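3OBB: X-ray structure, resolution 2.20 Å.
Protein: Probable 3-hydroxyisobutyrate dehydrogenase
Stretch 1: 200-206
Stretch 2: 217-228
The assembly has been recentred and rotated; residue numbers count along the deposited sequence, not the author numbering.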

# COMPACT_ATOMS: atom_id res chain seq x y z
N GLU A 200 10.05 23.47 -11.10
CA GLU A 200 8.87 24.25 -11.39
C GLU A 200 7.80 23.27 -11.84
O GLU A 200 8.05 22.44 -12.73
N ALA A 201 6.61 23.39 -11.26
CA ALA A 201 5.53 22.44 -11.51
C ALA A 201 5.26 22.27 -13.02
O ALA A 201 5.14 21.15 -13.49
N LYS A 202 5.20 23.37 -13.77
CA LYS A 202 4.87 23.31 -15.22
C LYS A 202 5.95 22.67 -16.06
O LYS A 202 5.65 22.06 -17.08
N VAL A 203 7.21 22.81 -15.65
CA VAL A 203 8.30 22.16 -16.35
C VAL A 203 8.26 20.66 -16.13
O VAL A 203 8.35 19.89 -17.08
N LEU A 204 8.12 20.24 -14.87
CA LEU A 204 7.98 18.82 -14.54
C LEU A 204 6.77 18.17 -15.20
O LEU A 204 6.90 17.05 -15.72
N ALA A 205 5.61 18.86 -15.17
CA ALA A 205 4.39 18.38 -15.83
C ALA A 205 4.62 18.11 -17.31
O ALA A 205 4.22 17.07 -17.83
N GLU A 206 5.27 19.05 -18.01
CA GLU A 206 5.48 18.90 -19.45
C GLU A 206 6.40 17.70 -19.72
O GLU A 206 6.15 16.89 -20.63
N ALA A 217 -4.22 12.04 -16.87
CA ALA A 217 -4.26 13.16 -15.93
C ALA A 217 -3.33 14.27 -16.41
O ALA A 217 -3.67 15.44 -16.30
N LEU A 218 -2.14 13.88 -16.89
CA LEU A 218 -1.15 14.85 -17.32
C LEU A 218 -1.56 15.52 -18.64
O LEU A 218 -1.16 16.66 -18.91
N GLU A 219 -2.36 14.83 -19.45
CA GLU A 219 -2.76 15.41 -20.74
C GLU A 219 -3.84 16.46 -20.56
O GLU A 219 -3.88 17.44 -21.28
N VAL A 220 -4.72 16.27 -19.58
CA VAL A 220 -6.03 16.90 -19.64
C VAL A 220 -6.54 17.29 -18.26
O VAL A 220 -7.55 17.97 -18.15
N TYR A 221 -5.83 16.92 -17.20
CA TYR A 221 -6.43 17.05 -15.87
C TYR A 221 -5.38 17.10 -14.76
O TYR A 221 -5.41 16.30 -13.82
N ASN A 222 -4.45 18.05 -14.89
CA ASN A 222 -3.29 18.06 -14.00
C ASN A 222 -3.69 18.44 -12.57
O ASN A 222 -4.39 19.43 -12.39
N PRO A 223 -3.31 17.63 -11.54
CA PRO A 223 -3.75 17.95 -10.17
C PRO A 223 -3.06 19.11 -9.43
O PRO A 223 -3.51 19.46 -8.34
N TRP A 224 -2.03 19.70 -10.03
CA TRP A 224 -1.25 20.80 -9.39
C TRP A 224 -1.80 22.18 -9.76
O TRP A 224 -1.87 22.50 -10.94
N PRO A 225 -2.23 22.97 -8.75
CA PRO A 225 -2.92 24.25 -9.02
C PRO A 225 -2.07 25.11 -9.91
O PRO A 225 -0.85 25.18 -9.69
N GLY A 226 -2.69 25.73 -10.91
CA GLY A 226 -1.94 26.65 -11.80
C GLY A 226 -1.29 25.97 -13.01
O GLY A 226 -0.94 26.65 -13.97
N VAL A 227 -1.16 24.65 -13.00
CA VAL A 227 -0.56 24.00 -14.17
C VAL A 227 -1.47 24.09 -15.40
O VAL A 227 -1.06 24.63 -16.44
N MSE A 228 -2.71 23.63 -15.27
CA MSE A 228 -3.71 23.87 -16.32
C MSE A 228 -4.75 24.79 -15.76
O MSE A 228 -5.44 24.45 -14.80

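Packing of the 200-206 segment against the 217-228 segment of a probable 3-hydroxyisobutyrate dehydrogenase. The first stretch is the opening of a helix, and it meets the second mainly through the loop that follows a helical end; the contact buries 291 Å², both sides summed, and no direct hydrogen bond crosses it. Glu200 occupies the N-cap position, its side chain (chi1 m, chi2 t) out of reach of the second stretch; its carbonyl O accepts from Leu204 N at 3.1 Å as the helix begins. Ala201 points toward the loop and sets its methyl over one face of the Trp224 indole. Its CB lies 3.4 Å from Trp224 CD1 and 3.7 Å from the centroid of the five-membered ring, 28° off the ring normal, a CH-pi contact over the face. Trp224 (chi1 t, chi2 -89°) points toward the helix, and its backbone is tied down within the loop, Trp224 N donating to Asn222 OD1 at 2.8 Å. The same Ala201 CB also meets Val227 CG2 at 3.8 Å. The CA-to-CB bond of Lys202 points sideways to the second stretch, and the extended side chain (chi1 m, then t, t, t) passes along the loop. Its CE passes 3.4 Å from Gly226 O, and its CG packs 4.2 Å from Val227 CG2, so the aliphatic part covers the loop while the amine reaches solvent. There Lys202 NZ donates to water 1 at 2.8 Å, and that water in turn gives a weak hydrogen bond to Gly226 O at 3.5 Å, a bridge between the stretches. Gly226, at phi 89° and psi -17°, has a backbone shape that itself calls for glycine, since a CB would jam against the preceding carbonyl O. Val203 (t) and Leu204 (t, p) make no contact with the second stretch. Ala205, one helical turn beyond Ala201, again points toward it and is buried. Its CB touches Val227 CG1 at 3.8 Å and Asn222 ND2 at 3.5 Å, the latter a packing contact with the amide of a side chain (chi1 t) directed toward the helix. Val227 (t) thus spreads its two methyls along the helix, CG2 to Ala201 and CG1 to Ala205. On the helical part of the second stretch, Leu218 (m, t) points in and brings its CD2 to 4.0 Å from Ala205 O. Glu206 (t, t) points away, and its OE2 is hydrogen-bonded elsewhere in the structure.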

# COMPACT_ATOMS: atom_id res chain seq x y z
CB GLU A 200 9.13 25.22 -12.54
CG GLU A 200 9.96 26.42 -12.16
CD GLU A 200 10.08 27.38 -13.34
OE1 GLU A 200 11.21 27.59 -13.81
OE2 GLU A 200 9.03 27.90 -13.82
CB ALA A 201 4.28 22.85 -10.75
CB LYS A 202 4.60 24.68 -15.82
CG LYS A 202 3.21 25.23 -15.57
CD LYS A 202 3.11 26.62 -16.21
CE LYS A 202 1.92 27.41 -15.71
NZ LYS A 202 1.51 28.44 -16.72
CB VAL A 203 9.70 22.70 -15.92
CG1 VAL A 203 10.81 21.92 -16.66
CG2 VAL A 203 9.82 24.24 -16.17
CB LEU A 204 7.95 18.61 -13.03
CG LEU A 204 7.69 17.18 -12.62
CD1 LEU A 204 8.85 16.20 -13.03
CD2 LEU A 204 7.39 17.08 -11.14
CB ALA A 205 3.21 19.39 -15.64
CB GLU A 206 6.00 20.20 -20.12
CG GLU A 206 6.25 20.01 -21.64
CD GLU A 206 7.16 21.06 -22.34
OE1 GLU A 206 7.70 21.97 -21.65
OE2 GLU A 206 7.33 20.94 -23.59
CB ALA A 217 -3.87 12.74 -14.54
CB LEU A 218 0.22 14.18 -17.47
CG LEU A 218 1.03 13.91 -16.19
CD1 LEU A 218 2.20 12.96 -16.50
CD2 LEU A 218 1.58 15.19 -15.50
CB GLU A 219 -3.29 14.31 -21.70
CG GLU A 219 -2.23 13.34 -22.16
CD GLU A 219 -1.33 13.95 -23.22
OE1 GLU A 219 -0.12 13.64 -23.26
OE2 GLU A 219 -1.81 14.72 -24.05
CB VAL A 220 -6.95 15.93 -20.49
CG1 VAL A 220 -8.24 15.48 -19.80
CG2 VAL A 220 -7.09 16.39 -21.99
CB TYR A 221 -7.31 15.83 -15.65
CG TYR A 221 -8.61 16.05 -14.95
CD1 TYR A 221 -9.81 15.95 -15.66
CD2 TYR A 221 -8.67 16.29 -13.57
CE1 TYR A 221 -11.02 16.11 -15.05
CE2 TYR A 221 -9.90 16.47 -12.93
CZ TYR A 221 -11.07 16.35 -13.68
OH TYR A 221 -12.31 16.48 -13.08
CB ASN A 222 -2.20 18.98 -14.57
CG ASN A 222 -0.90 18.89 -13.77
OD1 ASN A 222 -0.86 19.27 -12.57
ND2 ASN A 222 0.17 18.32 -14.39
CB PRO A 223 -3.48 16.63 -9.43
CG PRO A 223 -2.31 16.07 -10.13
CD PRO A 223 -2.57 16.35 -11.57
CB TRP A 224 0.23 20.74 -9.78
CG TRP A 224 1.08 21.57 -8.84
CD1 TRP A 224 1.38 22.90 -8.96
CD2 TRP A 224 1.69 21.14 -7.63
NE1 TRP A 224 2.18 23.30 -7.91
CE2 TRP A 224 2.35 22.25 -7.07
CE3 TRP A 224 1.71 19.92 -6.93
CZ2 TRP A 224 3.05 22.17 -5.85
CZ3 TRP A 224 2.40 19.85 -5.73
CH2 TRP A 224 3.05 20.98 -5.20
CB PRO A 225 -3.03 24.91 -7.62
CG PRO A 225 -3.23 23.68 -6.68
CD PRO A 225 -2.17 22.69 -7.29
CB VAL A 227 -0.03 22.58 -13.89
CG1 VAL A 227 0.43 21.89 -15.19
CG2 VAL A 227 1.16 22.68 -12.94
CB MSE A 228 -4.40 22.59 -16.77
CG MSE A 228 -3.52 21.68 -17.54
SE MSE A 228 -4.48 20.02 -17.89
CE MSE A 228 -2.98 19.25 -18.75
O HOH W 1 -1.30 28.43 -16.96